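Myo-inositol-1-phosphate synthase-related protein (Thermotoga maritima MSB8, PDB 3CIN) is of unknown function but binds nicotinamide-adenine-dinucleotide in a Rossmann-type domain and is related to the myo-inositol-1-phosphate synthases. Local coordinates at residues T142-A147 with N254-A259; V192-T197 with G334-L339. All coordinates share one frame; numbering follows the deposited sequence.

Contact 1 (T142-A147 with N254-A259); sequences TCTTEA and NMDFLA. With NAD (nicotinamide-adenine-dinucleotide), chain F.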
ATOM      1  N   THR A 142     -26.769   8.789  17.377  1.00 31.11           N
ATOM      2  CA  THR A 142     -25.635   9.211  16.539  1.00 31.54           C
ATOM      3  C   THR A 142     -24.956  10.535  17.049  1.00 32.70           C
ATOM      4  O   THR A 142     -24.503  11.393  16.223  1.00 31.00           O
ATOM      5  CB  THR A 142     -26.045   9.301  15.038  1.00 39.51           C
ATOM      6  OG1 THR A 142     -27.250  10.058  14.922  1.00 37.34           O
ATOM      7  CG2 THR A 142     -26.336   7.888  14.436  1.00 34.71           C
ATOM      8  N   CYS A 143     -24.941  10.718  18.382  1.00 30.98           N
ATOM      9  CA  CYS A 143     -24.351  11.884  19.029  1.00 29.59           C
ATOM     10  C   CYS A 143     -22.814  11.850  19.002  1.00 30.82           C
ATOM     11  O   CYS A 143     -22.228  10.802  18.831  1.00 31.14           O
ATOM     12  CB  CYS A 143     -24.805  12.023  20.493  1.00 33.20           C
ATOM     13  SG  CYS A 143     -26.545  12.410  20.628  1.00 33.80           S
ATOM     14  N   THR A 144     -22.197  13.025  19.178  1.00 28.30           N
ATOM     15  CA  THR A 144     -20.763  13.236  19.292  1.00 29.65           C
ATOM     16  C   THR A 144     -20.145  12.249  20.282  1.00 29.66           C
ATOM     17  O   THR A 144     -20.698  11.955  21.321  1.00 31.07           O
ATOM     18  CB  THR A 144     -20.496  14.685  19.769  1.00 30.84           C
ATOM     19  OG1 THR A 144     -20.983  15.619  18.782  1.00 30.49           O
ATOM     20  CG2 THR A 144     -19.022  14.979  20.065  1.00 27.76           C
ATOM     21  N   THR A 145     -18.991  11.695  19.916  1.00 29.62           N
ATOM     22  CA  THR A 145     -18.229  10.829  20.828  1.00 29.84           C
ATOM     23  C   THR A 145     -17.951  11.487  22.182  1.00 30.67           C
ATOM     24  O   THR A 145     -17.653  12.670  22.254  1.00 29.23           O
ATOM     25  CB  THR A 145     -16.863  10.463  20.153  1.00 33.89           C
ATOM     26  OG1 THR A 145     -17.071   9.990  18.816  1.00 38.25           O
ATOM     27  CG2 THR A 145     -16.127   9.420  20.901  1.00 32.73           C
ATOM     28  N   GLU A 146     -17.967  10.670  23.263  1.00 31.56           N
ATOM     29  CA  GLU A 146     -18.039  11.109  24.660  1.00 29.73           C
ATOM     30  C   GLU A 146     -16.955  10.493  25.514  1.00 30.99           C
ATOM     31  O   GLU A 146     -16.564   9.342  25.287  1.00 30.53           O
ATOM     32  CB  GLU A 146     -19.335  10.694  25.341  1.00 33.53           C
ATOM     33  CG  GLU A 146     -20.583  11.132  24.604  1.00 30.87           C
ATOM     34  CD  GLU A 146     -21.827  10.431  25.056  1.00 32.67           C
ATOM     35  OE1 GLU A 146     -21.735   9.358  25.678  1.00 34.98           O
ATOM     36  OE2 GLU A 146     -22.906  10.953  24.738  1.00 31.63           O
ATOM     37  N   ALA A 147     -16.419  11.294  26.433  1.00 30.30           N
ATOM     38  CA  ALA A 147     -15.519  10.760  27.473  1.00 31.03           C
ATOM     39  C   ALA A 147     -16.430  10.177  28.578  1.00 33.22           C
ATOM     40  O   ALA A 147     -16.908  10.913  29.432  1.00 37.28           O
ATOM     41  CB  ALA A 147     -14.653  11.861  28.029  1.00 31.99           C
ATOM     42  N   ASN A 254     -13.617  14.681   9.700  1.00 30.75           N
ATOM     43  CA  ASN A 254     -14.837  14.979  10.464  1.00 34.73           C
ATOM     44  C   ASN A 254     -14.538  15.631  11.824  1.00 33.38           C
ATOM     45  O   ASN A 254     -13.617  15.248  12.579  1.00 34.37           O
ATOM     46  CB  ASN A 254     -15.660  13.694  10.593  1.00 36.44           C
ATOM     47  CG  ASN A 254     -16.306  13.233   9.236  1.00 48.63           C
ATOM     48  OD1 ASN A 254     -16.467  14.038   8.285  1.00 57.27           O
ATOM     49  ND2 ASN A 254     -16.687  11.931   9.157  1.00 50.47           N
ATOM     50  N   MET A 255     -15.326  16.667  12.132  1.00 36.41           N
ATOM     51  CA  MET A 255     -15.150  17.471  13.333  1.00 39.25           C
ATOM     52  C   MET A 255     -15.209  16.585  14.600  1.00 34.89           C
ATOM     53  O   MET A 255     -14.524  16.853  15.599  1.00 33.41           O
ATOM     54  CB  MET A 255     -16.277  18.526  13.322  1.00 42.39           C
ATOM     55  CG  MET A 255     -16.408  19.491  14.500  1.00 42.20           C
ATOM     56  SD  MET A 255     -18.035  20.354  14.505  1.00 57.51           S
ATOM     57  CE  MET A 255     -19.130  18.949  14.865  1.00 56.82           C
ATOM     58  N   ASP A 256     -15.975  15.509  14.526  1.00 32.93           N
ATOM     59  CA  ASP A 256     -16.148  14.604  15.656  1.00 35.38           C
ATOM     60  C   ASP A 256     -14.844  14.044  16.174  1.00 35.31           C
ATOM     61  O   ASP A 256     -14.745  13.659  17.343  1.00 36.43           O
ATOM     62  CB  ASP A 256     -17.018  13.436  15.260  1.00 35.87           C
ATOM     63  CG  ASP A 256     -17.292  12.441  16.448  1.00 37.57           C
ATOM     64  OD1 ASP A 256     -18.018  12.772  17.371  1.00 32.89           O
ATOM     65  OD2 ASP A 256     -16.763  11.332  16.488  1.00 40.26           O
ATOM     66  N   PHE A 257     -13.867  13.929  15.297  1.00 32.96           N
ATOM     67  CA  PHE A 257     -12.523  13.448  15.705  1.00 33.02           C
ATOM     68  C   PHE A 257     -11.750  14.377  16.655  1.00 34.58           C
ATOM     69  O   PHE A 257     -10.728  13.964  17.235  1.00 38.65           O
ATOM     70  CB  PHE A 257     -11.661  13.120  14.493  1.00 31.67           C
ATOM     71  CG  PHE A 257     -12.334  12.142  13.512  1.00 31.55           C
ATOM     72  CD1 PHE A 257     -13.142  11.092  13.963  1.00 34.49           C
ATOM     73  CD2 PHE A 257     -12.108  12.272  12.147  1.00 34.12           C
ATOM     74  CE1 PHE A 257     -13.766  10.253  13.056  1.00 39.75           C
ATOM     75  CE2 PHE A 257     -12.729  11.416  11.252  1.00 34.56           C
ATOM     76  CZ  PHE A 257     -13.549  10.445  11.694  1.00 34.41           C
ATOM     77  N   LEU A 258     -12.241  15.595  16.823  1.00 32.68           N
ATOM     78  CA  LEU A 258     -11.656  16.522  17.765  1.00 33.45           C
ATOM     79  C   LEU A 258     -12.493  16.669  19.056  1.00 34.55           C
ATOM     80  O   LEU A 258     -12.182  17.508  19.905  1.00 36.47           O
ATOM     81  CB  LEU A 258     -11.547  17.882  17.119  1.00 37.44           C
ATOM     82  CG  LEU A 258     -10.704  17.955  15.848  1.00 37.07           C
ATOM     83  CD1 LEU A 258     -10.955  19.283  15.132  1.00 33.58           C
ATOM     84  CD2 LEU A 258      -9.247  17.718  16.177  1.00 41.13           C
ATOM     85  N   ALA A 259     -13.514  15.840  19.205  1.00 34.59           N
ATOM     86  CA  ALA A 259     -14.478  15.980  20.300  1.00 34.10           C
ATOM     87  C   ALA A 259     -13.878  15.831  21.696  1.00 31.27           C
ATOM     88  O   ALA A 259     -14.302  16.534  22.605  1.00 33.23           O
ATOM     89  CB  ALA A 259     -15.682  15.019  20.100  1.00 33.41           C
TER
HETATM   90  PA  NAD F 400     -21.077  14.501  13.711  1.00 30.21           P
HETATM   91  O1A NAD F 400     -21.151  14.876  12.255  1.00 30.14           O
HETATM   92  O2A NAD F 400     -20.292  15.499  14.505  1.00 32.40           O
HETATM   93  O5B NAD F 400     -22.557  14.542  14.231  1.00 29.79           O
HETATM   94  C5B NAD F 400     -22.839  14.496  15.628  1.00 33.91           C
HETATM   95  C4B NAD F 400     -24.117  15.285  15.854  1.00 31.32           C
HETATM   96  O4B NAD F 400     -24.559  15.071  17.185  1.00 31.01           O
HETATM   97  C3B NAD F 400     -23.985  16.791  15.667  1.00 31.00           C
HETATM   98  O3B NAD F 400     -25.078  17.316  14.932  1.00 28.33           O
HETATM   99  C2B NAD F 400     -23.999  17.330  17.092  1.00 33.16           C
HETATM  100  O2B NAD F 400     -24.353  18.684  17.151  1.00 29.18           O
HETATM  101  C1B NAD F 400     -24.952  16.351  17.741  1.00 30.92           C
HETATM  102  N9A NAD F 400     -24.856  16.251  19.200  1.00 26.88           N
HETATM  103  C8A NAD F 400     -23.664  16.269  19.917  1.00 28.52           C
HETATM  104  N7A NAD F 400     -23.993  16.009  21.229  1.00 29.18           N
HETATM  105  C5A NAD F 400     -25.356  15.858  21.302  1.00 28.23           C
HETATM  106  C6A NAD F 400     -26.228  15.678  22.379  1.00 30.78           C
HETATM  107  N6A NAD F 400     -25.790  15.516  23.668  1.00 31.10           N
HETATM  108  N1A NAD F 400     -27.568  15.523  22.085  1.00 26.93           N
HETATM  109  C2A NAD F 400     -28.019  15.627  20.782  1.00 28.62           C
HETATM  110  N3A NAD F 400     -27.181  15.886  19.717  1.00 26.17           N
HETATM  111  C4A NAD F 400     -25.869  16.001  20.010  1.00 26.24           C
HETATM  112  O3  NAD F 400     -20.516  13.040  13.890  1.00 28.15           O
HETATM  113  PN  NAD F 400     -20.829  11.807  12.958  1.00 29.79           P
HETATM  114  O1N NAD F 400     -19.665  11.616  12.044  1.00 31.96           O
HETATM  115  O2N NAD F 400     -22.239  11.855  12.473  1.00 29.80           O
HETATM  116  O5D NAD F 400     -20.703  10.610  14.001  1.00 31.31           O
HETATM  117  C5D NAD F 400     -21.722  10.385  14.949  1.00 32.51           C
HETATM  118  C4D NAD F 400     -21.287   9.369  15.999  1.00 31.50           C
HETATM  119  O4D NAD F 400     -21.163   8.118  15.379  1.00 31.31           O
HETATM  120  C3D NAD F 400     -19.975   9.661  16.709  1.00 30.99           C
HETATM  121  O3D NAD F 400     -20.070   9.261  18.100  1.00 34.51           O
HETATM  122  C2D NAD F 400     -19.028   8.700  16.008  1.00 33.56           C
HETATM  123  O2D NAD F 400     -17.940   8.308  16.850  1.00 38.87           O
HETATM  124  C1D NAD F 400     -19.957   7.527  15.786  1.00 33.24           C
HETATM  125  N1N NAD F 400     -19.484   6.615  14.747  1.00 36.64           N
HETATM  126  C2N NAD F 400     -19.310   7.061  13.500  1.00 35.64           C
HETATM  127  C3N NAD F 400     -18.881   6.084  12.561  1.00 42.39           C
HETATM  128  C7N NAD F 400     -18.923   6.459  11.151  1.00 41.61           C
HETATM  129  O7N NAD F 400     -19.264   7.755  10.883  1.00 48.49           O
HETATM  130  N7N NAD F 400     -18.644   5.548  10.204  1.00 57.75           N
HETATM  131  C4N NAD F 400     -18.637   4.770  12.909  1.00 43.86           C
HETATM  132  C5N NAD F 400     -18.811   4.353  14.197  1.00 51.05           C
HETATM  133  C6N NAD F 400     -19.265   5.312  15.114  1.00 38.95           C
HETATM  134  O   HOH W   1     -19.253  15.418  16.876  1.00 36.14           O
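Thr145 meets the carboxylate of Asp256 with its backbone N and its OG1. The N gives a fairly straight hydrogen bond to Asp256 OD1 (2.9 Å, 163° at the hydrogen), and OG1 donates to Asp256 OD2 at 2.7 Å. Both carboxylate oxygens receive these bonds on their syn lone pairs. The threonine can offer the two groups together because OG1 swings to the side of its own N (chi1 -50°), and the two side chains meet at roughly a right angle. The pair of hydrogen bonds fixes the rotation of the carboxylate.

The polar network then runs into NAD. The nicotinamide ribose O2D donates to Thr145 OG1 at 2.7 Å and, more weakly, to Asp256 OD2, while the neighbouring hydroxyl O3D donates to the backbone oxygen of Cys143 (O3D to O 2.8 Å). A water bridges the rest: it accepts from Thr144 OG1 at 2.6 Å and donates to Asp256 OD1 at 3.0 Å and to the phosphate oxygen O2A of NAD.

Between the two segments, apolar contact is a small patch. Thr144 CG2 presses on Ala259 CB at 3.3 Å, tighter than two methyls normally pack, and Ala259 CB also lies beside the carbonyl oxygen of Thr145. Separately, Cys143 SG sits against the six-membered adenine ring of NAD from one face, 3.5 Å from C2A.

Asp256 belongs to a short 3-10 turn, 255-258, whose backbone bonds include Ala259 N to Asp256 O. Residues 142-147 follow strand 138-141 of the parallel sheet. A loop leaving such a strand at its C-terminal end and lining the dinucleotide is characteristic of a Rossmann-type NAD pocket; here the loop after strand 242-252 adds a carboxylate that holds Thr145 and, weakly, the nicotinamide ribose.

Contact 2 (V192-T197 with G334-L339); sequences VNVIPT and GLLVDL. With NAD (nicotinamide-adenine-dinucleotide), chain F.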
ATOM      1  N   VAL A 192     -30.787   2.042  19.694  1.00 27.10           N
ATOM      2  CA  VAL A 192     -29.614   1.613  18.878  1.00 26.83           C
ATOM      3  C   VAL A 192     -28.452   2.538  19.122  1.00 29.04           C
ATOM      4  O   VAL A 192     -28.466   3.675  18.759  1.00 29.58           O
ATOM      5  CB  VAL A 192     -30.000   1.573  17.366  1.00 30.84           C
ATOM      6  CG1 VAL A 192     -28.823   1.174  16.499  1.00 30.37           C
ATOM      7  CG2 VAL A 192     -31.164   0.630  17.139  1.00 29.67           C
ATOM      8  N   ASN A 193     -27.394   2.025  19.739  1.00 28.03           N
ATOM      9  CA  ASN A 193     -26.259   2.831  20.091  1.00 26.04           C
ATOM     10  C   ASN A 193     -25.089   2.526  19.208  1.00 27.62           C
ATOM     11  O   ASN A 193     -24.441   1.524  19.389  1.00 31.94           O
ATOM     12  CB  ASN A 193     -25.828   2.543  21.539  1.00 30.15           C
ATOM     13  CG  ASN A 193     -24.677   3.413  21.961  1.00 32.87           C
ATOM     14  OD1 ASN A 193     -24.600   4.536  21.518  1.00 34.45           O
ATOM     15  ND2 ASN A 193     -23.745   2.872  22.713  1.00 28.13           N
ATOM     16  N   VAL A 194     -24.855   3.397  18.258  1.00 30.61           N
ATOM     17  CA  VAL A 194     -23.751   3.174  17.331  1.00 30.32           C
ATOM     18  C   VAL A 194     -22.505   3.958  17.668  1.00 33.64           C
ATOM     19  O   VAL A 194     -21.596   3.954  16.865  1.00 35.30           O
ATOM     20  CB  VAL A 194     -24.171   3.328  15.848  1.00 33.01           C
ATOM     21  CG1 VAL A 194     -25.084   2.134  15.467  1.00 31.10           C
ATOM     22  CG2 VAL A 194     -24.814   4.656  15.583  1.00 35.02           C
ATOM     23  N   ILE A 195     -22.435   4.572  18.850  1.00 31.71           N
ATOM     24  CA  ILE A 195     -21.225   5.267  19.330  1.00 30.53           C
ATOM     25  C   ILE A 195     -20.529   4.443  20.427  1.00 32.07           C
ATOM     26  O   ILE A 195     -21.070   3.414  20.858  1.00 31.13           O
ATOM     27  CB  ILE A 195     -21.532   6.763  19.717  1.00 30.30           C
ATOM     28  CG1 ILE A 195     -22.017   6.899  21.162  1.00 31.63           C
ATOM     29  CG2 ILE A 195     -22.556   7.367  18.745  1.00 33.10           C
ATOM     30  CD1 ILE A 195     -21.951   8.363  21.713  1.00 34.77           C
ATOM     31  N   PRO A 196     -19.275   4.814  20.780  1.00 32.07           N
ATOM     32  CA  PRO A 196     -18.482   3.985  21.683  1.00 32.48           C
ATOM     33  C   PRO A 196     -18.977   3.806  23.104  1.00 32.66           C
ATOM     34  O   PRO A 196     -18.673   2.803  23.751  1.00 30.48           O
ATOM     35  CB  PRO A 196     -17.082   4.613  21.621  1.00 32.94           C
ATOM     36  CG  PRO A 196     -17.036   5.398  20.391  1.00 36.31           C
ATOM     37  CD  PRO A 196     -18.457   5.884  20.181  1.00 31.71           C
ATOM     38  N   THR A 197     -19.725   4.775  23.615  1.00 31.15           N
ATOM     39  CA  THR A 197     -20.140   4.753  25.001  1.00 30.28           C
ATOM     40  C   THR A 197     -20.835   3.463  25.333  1.00 31.27           C
ATOM     41  O   THR A 197     -21.713   3.000  24.600  1.00 32.33           O
ATOM     42  CB  THR A 197     -21.114   5.915  25.261  1.00 29.92           C
ATOM     43  OG1 THR A 197     -20.421   7.153  25.034  1.00 31.63           O
ATOM     44  CG2 THR A 197     -21.754   5.837  26.671  1.00 29.79           C
ATOM     45  N   GLY A 334     -25.791   2.903   6.105  1.00 29.07           N
ATOM     46  CA  GLY A 334     -26.334   1.698   5.558  1.00 31.57           C
ATOM     47  C   GLY A 334     -26.634   0.648   6.591  1.00 30.49           C
ATOM     48  O   GLY A 334     -27.667  -0.027   6.524  1.00 29.78           O
ATOM     49  N   LEU A 335     -25.750   0.509   7.560  1.00 29.05           N
ATOM     50  CA  LEU A 335     -26.012  -0.441   8.659  1.00 30.14           C
ATOM     51  C   LEU A 335     -27.267  -0.053   9.405  1.00 29.89           C
ATOM     52  O   LEU A 335     -28.070  -0.921   9.801  1.00 29.04           O
ATOM     53  CB  LEU A 335     -24.851  -0.496   9.620  1.00 31.22           C
ATOM     54  CG  LEU A 335     -23.560  -1.053   9.048  1.00 34.23           C
ATOM     55  CD1 LEU A 335     -22.586  -1.256  10.221  1.00 31.40           C
ATOM     56  CD2 LEU A 335     -23.772  -2.381   8.253  1.00 31.87           C
ATOM     57  N   LEU A 336     -27.485   1.244   9.542  1.00 28.09           N
ATOM     58  CA  LEU A 336     -28.634   1.705  10.328  1.00 29.03           C
ATOM     59  C   LEU A 336     -29.971   1.331   9.651  1.00 29.79           C
ATOM     60  O   LEU A 336     -30.995   1.149  10.338  1.00 28.60           O
ATOM     61  CB  LEU A 336     -28.531   3.222  10.580  1.00 28.96           C
ATOM     62  CG  LEU A 336     -27.588   3.635  11.714  1.00 28.96           C
ATOM     63  CD1 LEU A 336     -27.366   5.171  11.750  1.00 30.58           C
ATOM     64  CD2 LEU A 336     -28.071   3.168  13.089  1.00 30.91           C
ATOM     65  N   VAL A 337     -29.980   1.258   8.320  1.00 28.62           N
ATOM     66  CA  VAL A 337     -31.193   0.895   7.587  1.00 29.18           C
ATOM     67  C   VAL A 337     -31.621  -0.507   8.047  1.00 29.56           C
ATOM     68  O   VAL A 337     -32.781  -0.785   8.169  1.00 30.87           O
ATOM     69  CB  VAL A 337     -31.017   0.994   6.101  1.00 30.46           C
ATOM     70  CG1 VAL A 337     -32.288   0.485   5.376  1.00 29.09           C
ATOM     71  CG2 VAL A 337     -30.722   2.490   5.704  1.00 33.67           C
ATOM     72  N   ASP A 338     -30.662  -1.405   8.253  1.00 29.06           N
ATOM     73  CA  ASP A 338     -30.986  -2.745   8.798  1.00 30.35           C
ATOM     74  C   ASP A 338     -31.347  -2.694  10.297  1.00 29.37           C
ATOM     75  O   ASP A 338     -32.323  -3.317  10.725  1.00 31.35           O
ATOM     76  CB  ASP A 338     -29.816  -3.721   8.656  1.00 28.70           C
ATOM     77  CG  ASP A 338     -29.711  -4.373   7.308  1.00 29.52           C
ATOM     78  OD1 ASP A 338     -30.589  -4.208   6.408  1.00 31.98           O
ATOM     79  OD2 ASP A 338     -28.735  -5.161   7.117  1.00 29.86           O
ATOM     80  N   LEU A 339     -30.530  -1.992  11.077  1.00 30.21           N
ATOM     81  CA  LEU A 339     -30.645  -1.988  12.545  1.00 26.95           C
ATOM     82  C   LEU A 339     -31.991  -1.463  13.017  1.00 27.43           C
ATOM     83  O   LEU A 339     -32.560  -2.000  13.956  1.00 29.37           O
ATOM     84  CB  LEU A 339     -29.536  -1.182  13.187  1.00 28.34           C
ATOM     85  CG  LEU A 339     -28.196  -1.866  13.170  1.00 29.60           C
ATOM     86  CD1 LEU A 339     -27.055  -0.839  13.399  1.00 28.09           C
ATOM     87  CD2 LEU A 339     -28.130  -3.001  14.183  1.00 28.66           C
TER
HETATM   88  PA  NAD F 400     -21.077  14.501  13.711  1.00 30.21           P
HETATM   89  O1A NAD F 400     -21.151  14.876  12.255  1.00 30.14           O
HETATM   90  O2A NAD F 400     -20.292  15.499  14.505  1.00 32.40           O
HETATM   91  O5B NAD F 400     -22.557  14.542  14.231  1.00 29.79           O
HETATM   92  C5B NAD F 400     -22.839  14.496  15.628  1.00 33.91           C
HETATM   93  C4B NAD F 400     -24.117  15.285  15.854  1.00 31.32           C
HETATM   94  O4B NAD F 400     -24.559  15.071  17.185  1.00 31.01           O
HETATM   95  C3B NAD F 400     -23.985  16.791  15.667  1.00 31.00           C
HETATM   96  O3B NAD F 400     -25.078  17.316  14.932  1.00 28.33           O
HETATM   97  C2B NAD F 400     -23.999  17.330  17.092  1.00 33.16           C
HETATM   98  O2B NAD F 400     -24.353  18.684  17.151  1.00 29.18           O
HETATM   99  C1B NAD F 400     -24.952  16.351  17.741  1.00 30.92           C
HETATM  100  N9A NAD F 400     -24.856  16.251  19.200  1.00 26.88           N
HETATM  101  C8A NAD F 400     -23.664  16.269  19.917  1.00 28.52           C
HETATM  102  N7A NAD F 400     -23.993  16.009  21.229  1.00 29.18           N
HETATM  103  C5A NAD F 400     -25.356  15.858  21.302  1.00 28.23           C
HETATM  104  C6A NAD F 400     -26.228  15.678  22.379  1.00 30.78           C
HETATM  105  N6A NAD F 400     -25.790  15.516  23.668  1.00 31.10           N
HETATM  106  N1A NAD F 400     -27.568  15.523  22.085  1.00 26.93           N
HETATM  107  C2A NAD F 400     -28.019  15.627  20.782  1.00 28.62           C
HETATM  108  N3A NAD F 400     -27.181  15.886  19.717  1.00 26.17           N
HETATM  109  C4A NAD F 400     -25.869  16.001  20.010  1.00 26.24           C
HETATM  110  O3  NAD F 400     -20.516  13.040  13.890  1.00 28.15           O
HETATM  111  PN  NAD F 400     -20.829  11.807  12.958  1.00 29.79           P
HETATM  112  O1N NAD F 400     -19.665  11.616  12.044  1.00 31.96           O
HETATM  113  O2N NAD F 400     -22.239  11.855  12.473  1.00 29.80           O
HETATM  114  O5D NAD F 400     -20.703  10.610  14.001  1.00 31.31           O
HETATM  115  C5D NAD F 400     -21.722  10.385  14.949  1.00 32.51           C
HETATM  116  C4D NAD F 400     -21.287   9.369  15.999  1.00 31.50           C
HETATM  117  O4D NAD F 400     -21.163   8.118  15.379  1.00 31.31           O
HETATM  118  C3D NAD F 400     -19.975   9.661  16.709  1.00 30.99           C
HETATM  119  O3D NAD F 400     -20.070   9.261  18.100  1.00 34.51           O
HETATM  120  C2D NAD F 400     -19.028   8.700  16.008  1.00 33.56           C
HETATM  121  O2D NAD F 400     -17.940   8.308  16.850  1.00 38.87           O
HETATM  122  C1D NAD F 400     -19.957   7.527  15.786  1.00 33.24           C
HETATM  123  N1N NAD F 400     -19.484   6.615  14.747  1.00 36.64           N
HETATM  124  C2N NAD F 400     -19.310   7.061  13.500  1.00 35.64           C
HETATM  125  C3N NAD F 400     -18.881   6.084  12.561  1.00 42.39           C
HETATM  126  C7N NAD F 400     -18.923   6.459  11.151  1.00 41.61           C
HETATM  127  O7N NAD F 400     -19.264   7.755  10.883  1.00 48.49           O
HETATM  128  N7N NAD F 400     -18.644   5.548  10.204  1.00 57.75           N
HETATM  129  C4N NAD F 400     -18.637   4.770  12.909  1.00 43.86           C
HETATM  130  C5N NAD F 400     -18.811   4.353  14.197  1.00 51.05           C
HETATM  131  C6N NAD F 400     -19.265   5.312  15.114  1.00 38.95           C
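Val192 and Val194 each rest one methyl, CG1, against the same two leucine methyls, Leu336 CD2 and Leu339 CD1, of helix 328-348. Val192 CG1 lies 4.0 Å from Leu336 CD2, and Val194 CG1 reaches that same methyl at 4.0 Å. Leu339 CD1 stands 4.1 Å from Val192 CG1 and equally far from Val194 CG1. Four methyls therefore form one small apolar cluster, at ordinary van der Waals spacing. Val192 and Leu336 slide past each other in opposite directions; the other pairs meet on a slant.

Torsions bring the two valine methyls together. In Val192, CG1 extends away from the backbone N (chi1 179°), whereas in Val194 it lies opposite the carbonyl carbon (chi1 -70°). Leu336 and Leu339 are three residues apart on the helix. Leu339 points at the strand, while Leu336 sets off beside it and brings only its end, CD2, back to the valines.

One shell out, Leu336 also packs on Val140 of the neighbouring strand 138-141 and on Val24 and Phe28 of helix 23-36. On the opposite face of helix 328-348, Val337 packs on Phe313 of the second subunit. Asn193, between the two valines, points the other way: its OD1 accepts a weak bond from Ile195 N, and its ND2 bonds to Asp219 and, weakly, to Thr197 O. Beyond the strand, Val194 O comes within 3.2 Å of C6N of NAD, while Ile195 CG2 lies 3.2 Å from the nicotinamide ribose O3D.

Between the two segments the contact is purely aliphatic, buried and free of directional bonds. What holds the helix against the sheet here is close fit and the exclusion of water; the polar bonds of the strand end lie on its other face, where Asn193 ties strand and loop together.

The centres of contact 1 and contact 2 are 15 Å apart, and their segments alternate along the chain: 142-147, 192-197, 254-259, then 334-339. The first two follow or end the adjacent parallel strands 138-141 and 189-193, so their loops leave the C-terminal ends of adjacent strands side by side and both meet NAD. There they touch directly: Thr142 CG2 packs on Val194 CG2, Ile195 reaches the backbone of Cys143 and Thr144, and Glu146 OE1 probably hydrogen-bonds Thr197 OG1. Contact 2 fixes helix 328-348 on the sheet near the centre of the chain, while contact 1 joins the loop after strand 138-141 to the loop beyond strand 242-252 at the NAD pocket.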